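Long-range contacts in MHC class I antigen (PDB 5H5Z), which probably presents short peptides to T cells, holding them in a groove formed by its first two domains, in complex with beta-2-microglobulin: residues S4-Y9 with V27-F32; Y96-N101 with T159-L164. All coordinates share one frame; numbering follows the deposited sequence.

Contact 1: S4-Y9 with V27-F32; sequences SLKYVY and VDDGQF
Polar bonds tie the start of strand 3-13 to the turn between strands 21-27 and 30-36. Asp28 grips the backbone of Ser4 twice: Asp28 N donates to Ser4 O at 3.0 Å, arriving from above the carbonyl plane, while its carboxylate atom OD1 accepts a bond from Ser4 N at 2.9 Å, nearly along the C-O axis of OD1. The other oxygen, OD2, is bonded to His3, so both carboxylate oxygens are held. Val27 CA adds a C-H...O contact of 3.1 Å to Ser4 O. Ser4 OG, in the crowded position between its backbone N and carbonyl carbon (chi1 67°), binds a water that also accepts the N-H of Asp29; a small hydroxyl suits this buried spot.

The salt bridge lies farther along. Lys6 runs out fully extended beyond CG, long enough for NZ to reach the syn lone pair of Asp29 OD1 at 2.9 Å. The Lys6 side chain also packs on Lys59 of beta-2-microglobulin.

Apolar contacts occupy the other face of the sheet, where Leu5 and Val27 form an antiparallel non-hydrogen-bonded pair. Leu5 CD1 meets Val27 CG2 and lies 3.6 Å from Phe32 CE1. Tyr7 OH packs at the edge of the Phe32 ring, 3.5 Å from Phe32 CZ, the two side chains crossing at about a right angle.

Val27 to Gly30 form a type I' turn, with Asp28 and Asp29 both at positive phi. This is a hairpin with a two-residue loop, at the border of the sheet that floors the MHC class I groove. Phe32 there meets Tyr7, Tyr167 and Trp48, and Tyr7 OH bonds the peptide backbone, consistent with the pocket for the peptide N-terminus in other class I molecules.

Contact 2: Y96-N101 with T159-L164; sequences YGCELN and TCIEWL
Cys98 overlaps Cys160 through the disulfide seen in this structure: its SG, in the crowded position between backbone N and carbonyl carbon (chi1 56°), reaches from the strand toward the helix to the SG of Cys160 at 2.1 Å. The Cys160 sulfur stands anti to its own backbone N, and the bridge turns through a chi3 of -88°, close to the 90° twist at which a disulfide is least strained. The two side chains start out toward each other, across a gap of 6.2 Å between Cys98 CA and Cys160 CA that a disulfide can span, and cysteine, short and able to form a covalent link, suits a place where helix and strand come so close.

Two branched side chains of the helix pack beside the bridge. Ile161 brings the tip of its chain, CD1, against Cys98 CB at 3.8 Å and against the backbone oxygen of Glu99. One turn on from Cys160, Leu164 lays CD2 against the Leu100 backbone, 3.8 Å from Leu100 N, and against Leu100 CB. Leu100, pointing toward the helix like Cys98 two residues before it, is therefore touched by both Ile161 CD1 and Leu164 CD2, whereas Glu99 between them points away. No hydrogen bond crosses the interface: the link is one covalent bond and van der Waals packing.

The axes of strand segment 96-100 and helix segment 159-164 approach to 8.0 Å and cross at -59°, with Leu5 of the neighbouring strand packing against Cys98, Cys160 and Leu164. A disulfide stapling the long helix to the sheet beneath it is characteristic of the alpha2 domain of MHC class I.

Both contacts are mainly buried and belong to the same groove platform, meeting where strands 3-13 and 90-100 run side by side: Tyr7 N reaches Tyr96 O at 2.9 Å. The two tyrosine hydroxyls Tyr9 OH and Tyr96 OH also pair, at 2.7 Å. Contact 1 joins sheet elements to one another and turns partly polar toward its exposed hairpin turn, where hydrogen bonds and a salt bridge dominate, the lysine of the bridge lying beside beta-2-microglobulin. Contact 2 instead joins sheet to helix and is apolar, locked by its covalent bridge. Leu5 links them, since Leu5 CD2 packs 3.6 Å from Cys160 O while its CD1 serves contact 1.

Contact 1: S4-Y9 with V27-F32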
ATOM      1  N   SER A   4       5.662  -1.129  13.670  1.00 18.13           N
ATOM      2  CA  SER A   4       6.777  -0.773  12.799  1.00 17.58           C
ATOM      3  C   SER A   4       6.757   0.692  12.399  1.00 16.78           C
ATOM      4  O   SER A   4       5.694   1.313  12.311  1.00 18.33           O
ATOM      5  CB  SER A   4       6.759  -1.643  11.537  1.00 19.67           C
ATOM      6  OG  SER A   4       5.626  -1.339  10.740  1.00 19.22           O
ATOM      7  N   LEU A   5       7.951   1.227  12.152  1.00 16.35           N
ATOM      8  CA  LEU A   5       8.143   2.558  11.600  1.00 15.97           C
ATOM      9  C   LEU A   5       8.957   2.394  10.321  1.00 15.85           C
ATOM     10  O   LEU A   5      10.002   1.735  10.333  1.00 17.06           O
ATOM     11  CB  LEU A   5       8.888   3.459  12.605  1.00 16.19           C
ATOM     12  CG  LEU A   5       9.386   4.829  12.120  1.00 15.30           C
ATOM     13  CD1 LEU A   5       8.266   5.719  11.596  1.00 16.75           C
ATOM     14  CD2 LEU A   5      10.178   5.547  13.214  1.00 18.75           C
ATOM     15  N   LYS A   6       8.469   2.966   9.220  1.00 15.62           N
ATOM     16  CA  LYS A   6       9.134   2.829   7.921  1.00 15.77           C
ATOM     17  C   LYS A   6       9.106   4.126   7.129  1.00 16.33           C
ATOM     18  O   LYS A   6       8.122   4.876   7.158  1.00 17.52           O
ATOM     19  CB  LYS A   6       8.472   1.733   7.066  1.00 19.57           C
ATOM     20  CG  LYS A   6       8.426   0.352   7.693  1.00 23.16           C
ATOM     21  CD  LYS A   6       7.595  -0.587   6.835  1.00 31.05           C
ATOM     22  CE  LYS A   6       7.515  -1.985   7.421  1.00 30.68           C
ATOM     23  NZ  LYS A   6       6.636  -2.825   6.557  1.00 29.17           N
ATOM     24  N   TYR A   7      10.198   4.377   6.417  1.00 17.34           N
ATOM     25  CA  TYR A   7      10.265   5.490   5.485  1.00 16.80           C
ATOM     26  C   TYR A   7      10.528   4.959   4.092  1.00 15.94           C
ATOM     27  O   TYR A   7      11.326   4.041   3.912  1.00 16.76           O
ATOM     28  CB  TYR A   7      11.340   6.496   5.912  1.00 17.57           C
ATOM     29  CG  TYR A   7      10.929   7.247   7.152  1.00 17.97           C
ATOM     30  CD1 TYR A   7      10.140   8.390   7.062  1.00 19.16           C
ATOM     31  CD2 TYR A   7      11.307   6.803   8.419  1.00 18.68           C
ATOM     32  CE1 TYR A   7       9.745   9.084   8.196  1.00 19.85           C
ATOM     33  CE2 TYR A   7      10.913   7.486   9.561  1.00 19.56           C
ATOM     34  CZ  TYR A   7      10.133   8.626   9.441  1.00 20.17           C
ATOM     35  OH  TYR A   7       9.733   9.308  10.567  1.00 24.11           O
ATOM     36  N   VAL A   8       9.824   5.522   3.116  1.00 16.24           N
ATOM     37  CA  VAL A   8      10.047   5.178   1.709  1.00 17.98           C
ATOM     38  C   VAL A   8      10.304   6.459   0.917  1.00 17.90           C
ATOM     39  O   VAL A   8       9.462   7.358   0.888  1.00 20.39           O
ATOM     40  CB  VAL A   8       8.901   4.317   1.101  1.00 22.12           C
ATOM     41  CG1 VAL A   8       8.852   2.940   1.757  1.00 21.90           C
ATOM     42  CG2 VAL A   8       7.553   5.015   1.202  1.00 23.46           C
ATOM     43  N   TYR A   9      11.495   6.560   0.328  1.00 18.27           N
ATOM     44  CA  TYR A   9      11.873   7.730  -0.465  1.00 18.02           C
ATOM     45  C   TYR A   9      11.863   7.372  -1.948  1.00 17.59           C
ATOM     46  O   TYR A   9      12.417   6.339  -2.339  1.00 19.05           O
ATOM     47  CB  TYR A   9      13.293   8.197  -0.143  1.00 20.77           C
ATOM     48  CG  TYR A   9      13.603   8.636   1.281  1.00 20.32           C
ATOM     49  CD1 TYR A   9      12.598   8.820   2.239  1.00 21.46           C
ATOM     50  CD2 TYR A   9      14.922   8.886   1.653  1.00 22.31           C
ATOM     51  CE1 TYR A   9      12.911   9.225   3.532  1.00 21.37           C
ATOM     52  CE2 TYR A   9      15.244   9.303   2.938  1.00 21.42           C
ATOM     53  CZ  TYR A   9      14.237   9.466   3.869  1.00 22.40           C
ATOM     54  OH  TYR A   9      14.577   9.865   5.138  1.00 23.32           O
ATOM     55  N   VAL A  27       3.582   4.249  10.096  1.00 16.58           N
ATOM     56  CA  VAL A  27       3.579   3.383  11.264  1.00 18.20           C
ATOM     57  C   VAL A  27       2.553   2.288  11.005  1.00 17.24           C
ATOM     58  O   VAL A  27       1.404   2.587  10.656  1.00 19.58           O
ATOM     59  CB  VAL A  27       3.289   4.171  12.561  1.00 17.75           C
ATOM     60  CG1 VAL A  27       3.084   3.242  13.759  1.00 16.97           C
ATOM     61  CG2 VAL A  27       4.442   5.115  12.837  1.00 19.39           C
ATOM     62  N   ASP A  28       2.983   1.033  11.142  1.00 18.72           N
ATOM     63  CA  ASP A  28       2.150  -0.141  10.822  1.00 18.93           C
ATOM     64  C   ASP A  28       1.578  -0.041   9.408  1.00 20.76           C
ATOM     65  O   ASP A  28       0.412  -0.384   9.155  1.00 21.81           O
ATOM     66  CB  ASP A  28       1.038  -0.329  11.878  1.00 19.96           C
ATOM     67  CG  ASP A  28       1.592  -0.622  13.272  1.00 23.55           C
ATOM     68  OD1 ASP A  28       2.830  -0.696  13.438  1.00 25.14           O
ATOM     69  OD2 ASP A  28       0.783  -0.778  14.209  1.00 24.64           O
ATOM     70  N   ASP A  29       2.421   0.450   8.496  1.00 21.22           N
ATOM     71  CA  ASP A  29       2.098   0.590   7.071  1.00 22.95           C
ATOM     72  C   ASP A  29       0.983   1.590   6.769  1.00 22.00           C
ATOM     73  O   ASP A  29       0.439   1.615   5.661  1.00 26.52           O
ATOM     74  CB  ASP A  29       1.836  -0.786   6.445  1.00 25.73           C
ATOM     75  CG  ASP A  29       3.004  -1.734   6.639  1.00 28.11           C
ATOM     76  OD1 ASP A  29       4.115  -1.407   6.175  1.00 30.05           O
ATOM     77  OD2 ASP A  29       2.821  -2.797   7.264  1.00 30.34           O
ATOM     78  N   GLY A  30       0.672   2.432   7.752  1.00 19.63           N
ATOM     79  CA  GLY A  30      -0.266   3.532   7.578  1.00 22.17           C
ATOM     80  C   GLY A  30       0.492   4.845   7.577  1.00 23.47           C
ATOM     81  O   GLY A  30       1.260   5.128   8.504  1.00 22.94           O
ATOM     82  N   GLN A  31       0.280   5.651   6.539  1.00 20.55           N
ATOM     83  CA  GLN A  31       1.041   6.886   6.361  1.00 19.43           C
ATOM     84  C   GLN A  31       0.745   7.910   7.453  1.00 19.56           C
ATOM     85  O   GLN A  31      -0.416   8.176   7.751  1.00 22.44           O
ATOM     86  CB  GLN A  31       0.759   7.521   4.997  1.00 20.49           C
ATOM     87  CG  GLN A  31       1.364   8.914   4.883  1.00 22.40           C
ATOM     88  CD  GLN A  31       0.950   9.682   3.643  1.00 24.57           C
ATOM     89  OE1 GLN A  31       1.747  10.445   3.089  1.00 25.65           O
ATOM     90  NE2 GLN A  31      -0.297   9.515   3.215  1.00 24.88           N
ATOM     91  N   PHE A  32       1.796   8.487   8.032  1.00 18.64           N
ATOM     92  CA  PHE A  32       1.628   9.582   8.992  1.00 18.93           C
ATOM     93  C   PHE A  32       2.373  10.859   8.578  1.00 20.12           C
ATOM     94  O   PHE A  32       2.169  11.914   9.176  1.00 21.02           O
ATOM     95  CB  PHE A  32       2.030   9.137  10.411  1.00 18.97           C
ATOM     96  CG  PHE A  32       3.522   9.096  10.641  1.00 19.30           C
ATOM     97  CD1 PHE A  32       4.267   7.983  10.265  1.00 17.30           C
ATOM     98  CD2 PHE A  32       4.181  10.170  11.242  1.00 21.40           C
ATOM     99  CE1 PHE A  32       5.639   7.940  10.468  1.00 17.95           C
ATOM    100  CE2 PHE A  32       5.558  10.136  11.452  1.00 19.80           C
ATOM    101  CZ  PHE A  32       6.290   9.019  11.064  1.00 19.42           C
TER
HETATM  102  O   HOH W   1       5.259   0.972   8.913  1.00 24.97           O

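Contact 2: Y96-N101 with T159-L164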
ATOM      1  N   TYR A  96      13.686   2.145   4.524  1.00 17.11           N
ATOM      2  CA  TYR A  96      14.318   1.706   5.745  1.00 16.11           C
ATOM      3  C   TYR A  96      13.298   1.759   6.852  1.00 17.53           C
ATOM      4  O   TYR A  96      12.286   2.453   6.741  1.00 18.18           O
ATOM      5  CB  TYR A  96      15.548   2.563   6.087  1.00 16.63           C
ATOM      6  CG  TYR A  96      15.275   4.025   6.356  1.00 17.02           C
ATOM      7  CD1 TYR A  96      15.002   4.480   7.655  1.00 18.08           C
ATOM      8  CD2 TYR A  96      15.332   4.967   5.323  1.00 17.01           C
ATOM      9  CE1 TYR A  96      14.769   5.825   7.908  1.00 18.60           C
ATOM     10  CE2 TYR A  96      15.098   6.315   5.569  1.00 17.34           C
ATOM     11  CZ  TYR A  96      14.819   6.735   6.861  1.00 17.22           C
ATOM     12  OH  TYR A  96      14.592   8.065   7.105  1.00 21.13           O
ATOM     13  N   GLY A  97      13.565   1.035   7.928  1.00 16.62           N
ATOM     14  CA  GLY A  97      12.653   1.062   9.047  1.00 18.13           C
ATOM     15  C   GLY A  97      12.986   0.049  10.100  1.00 16.24           C
ATOM     16  O   GLY A  97      13.914  -0.741   9.941  1.00 17.22           O
ATOM     17  N   CYS A  98      12.203   0.074  11.174  1.00 16.37           N
ATOM     18  CA  CYS A  98      12.439  -0.773  12.325  1.00 17.35           C
ATOM     19  C   CYS A  98      11.125  -1.368  12.794  1.00 18.03           C
ATOM     20  O   CYS A  98      10.049  -0.818  12.538  1.00 20.23           O
ATOM     21  CB  CYS A  98      13.094   0.029  13.460  1.00 18.98           C
ATOM     22  SG  CYS A  98      12.177   1.506  13.993  1.00 22.27           S
ATOM     23  N   GLU A  99      11.208  -2.487  13.453  1.00 18.87           N
ATOM     24  CA  GLU A  99      10.049  -3.131  14.060  1.00 19.28           C
ATOM     25  C   GLU A  99      10.309  -3.427  15.516  1.00 19.87           C
ATOM     26  O   GLU A  99      11.302  -3.925  15.827  1.00 21.72           O
ATOM     27  CB  GLU A  99       9.797  -4.469  13.414  1.00 26.15           C
ATOM     28  CG  GLU A  99       9.589  -4.379  11.927  1.00 36.63           C
ATOM     29  CD  GLU A  99       9.100  -5.684  11.296  1.00 62.65           C
ATOM     30  OE1 GLU A  99       7.952  -5.672  10.850  1.00 64.50           O
ATOM     31  OE2 GLU A  99       9.850  -6.675  11.210  1.00 59.12           O
ATOM     32  N   LEU A 100       9.320  -3.194  16.336  1.00 19.34           N
ATOM     33  CA  LEU A 100       9.364  -3.613  17.696  1.00 19.08           C
ATOM     34  C   LEU A 100       8.345  -4.706  17.980  1.00 19.97           C
ATOM     35  O   LEU A 100       7.210  -4.476  17.836  1.00 21.94           O
ATOM     36  CB  LEU A 100       9.092  -2.394  18.587  1.00 21.87           C
ATOM     37  CG  LEU A 100       9.017  -2.597  20.085  1.00 25.43           C
ATOM     38  CD1 LEU A 100      10.334  -3.037  20.630  1.00 26.50           C
ATOM     39  CD2 LEU A 100       8.580  -1.298  20.688  1.00 28.13           C
ATOM     40  N   ASN A 101       8.821  -5.884  18.297  1.00 22.23           N
ATOM     41  CA  ASN A 101       7.983  -7.023  18.680  1.00 29.71           C
ATOM     42  C   ASN A 101       7.539  -6.959  20.151  1.00 36.09           C
ATOM     43  O   ASN A 101       8.024  -6.158  20.834  1.00 36.56           O
ATOM     44  CB  ASN A 101       8.737  -8.306  18.383  1.00 36.74           C
ATOM     45  CG  ASN A 101       9.385  -8.291  17.033  1.00 39.73           C
ATOM     46  OD1 ASN A 101      10.580  -8.458  16.910  1.00 43.88           O
ATOM     47  ND2 ASN A 101       8.608  -8.065  16.015  1.00 37.48           N
ATOM     48  N   THR A 159      17.540   5.276  17.600  1.00 21.69           N
ATOM     49  CA  THR A 159      16.697   6.408  17.208  1.00 22.13           C
ATOM     50  C   THR A 159      15.322   5.990  16.657  1.00 20.08           C
ATOM     51  O   THR A 159      14.281   6.508  17.087  1.00 18.97           O
ATOM     52  CB  THR A 159      17.430   7.273  16.167  1.00 24.28           C
ATOM     53  OG1 THR A 159      18.756   7.562  16.638  1.00 25.35           O
ATOM     54  CG2 THR A 159      16.676   8.570  15.894  1.00 25.28           C
ATOM     55  N   CYS A 160      15.332   5.061  15.704  1.00 19.52           N
ATOM     56  CA  CYS A 160      14.106   4.565  15.067  1.00 17.85           C
ATOM     57  C   CYS A 160      13.128   3.964  16.090  1.00 18.19           C
ATOM     58  O   CYS A 160      11.932   4.291  16.092  1.00 18.36           O
ATOM     59  CB  CYS A 160      14.457   3.537  13.981  1.00 18.67           C
ATOM     60  SG  CYS A 160      13.081   3.024  12.925  1.00 22.49           S
ATOM     61  N   ILE A 161      13.642   3.088  16.950  1.00 18.27           N
ATOM     62  CA  ILE A 161      12.835   2.414  17.979  1.00 19.97           C
ATOM     63  C   ILE A 161      12.335   3.405  19.035  1.00 19.36           C
ATOM     64  O   ILE A 161      11.183   3.334  19.477  1.00 20.93           O
ATOM     65  CB  ILE A 161      13.622   1.235  18.614  1.00 20.46           C
ATOM     66  CG1 ILE A 161      13.805   0.089  17.600  1.00 19.50           C
ATOM     67  CG2 ILE A 161      12.976   0.741  19.904  1.00 21.92           C
ATOM     68  CD1 ILE A 161      12.515  -0.598  17.156  1.00 21.77           C
ATOM     69  N   GLU A 162      13.188   4.348  19.422  1.00 19.96           N
ATOM     70  CA  GLU A 162      12.794   5.365  20.405  1.00 19.63           C
ATOM     71  C   GLU A 162      11.581   6.162  19.914  1.00 19.82           C
ATOM     72  O   GLU A 162      10.612   6.386  20.663  1.00 21.84           O
ATOM     73  CB  GLU A 162      13.978   6.286  20.718  1.00 24.50           C
ATOM     74  CG  GLU A 162      15.098   5.599  21.488  1.00 25.03           C
ATOM     75  CD  GLU A 162      16.419   6.341  21.409  1.00 37.38           C
ATOM     76  OE1 GLU A 162      16.418   7.566  21.149  1.00 46.43           O
ATOM     77  OE2 GLU A 162      17.470   5.695  21.613  1.00 47.11           O
ATOM     78  N   TRP A 163      11.627   6.557  18.643  1.00 19.82           N
ATOM     79  CA  TRP A 163      10.537   7.307  18.030  1.00 19.29           C
ATOM     80  C   TRP A 163       9.312   6.439  17.764  1.00 18.41           C
ATOM     81  O   TRP A 163       8.184   6.887  17.971  1.00 18.31           O
ATOM     82  CB  TRP A 163      11.009   8.026  16.763  1.00 17.70           C
ATOM     83  CG  TRP A 163      11.717   9.305  17.087  1.00 22.38           C
ATOM     84  CD1 TRP A 163      13.062   9.509  17.133  1.00 26.81           C
ATOM     85  CD2 TRP A 163      11.106  10.548  17.437  1.00 22.49           C
ATOM     86  NE1 TRP A 163      13.334  10.813  17.492  1.00 31.43           N
ATOM     87  CE2 TRP A 163      12.147  11.473  17.683  1.00 29.15           C
ATOM     88  CE3 TRP A 163       9.775  10.975  17.562  1.00 22.73           C
ATOM     89  CZ2 TRP A 163      11.901  12.802  18.044  1.00 28.18           C
ATOM     90  CZ3 TRP A 163       9.532  12.299  17.927  1.00 27.24           C
ATOM     91  CH2 TRP A 163      10.592  13.195  18.160  1.00 27.88           C
ATOM     92  N   LEU A 164       9.528   5.203  17.313  1.00 17.91           N
ATOM     93  CA  LEU A 164       8.417   4.273  17.143  1.00 16.82           C
ATOM     94  C   LEU A 164       7.618   4.150  18.445  1.00 16.69           C
ATOM     95  O   LEU A 164       6.392   4.266  18.445  1.00 18.59           O
ATOM     96  CB  LEU A 164       8.908   2.903  16.666  1.00 16.16           C
ATOM     97  CG  LEU A 164       7.852   1.793  16.590  1.00 16.73           C
ATOM     98  CD1 LEU A 164       6.668   2.169  15.702  1.00 16.37           C
ATOM     99  CD2 LEU A 164       8.486   0.498  16.117  1.00 18.90           C
TER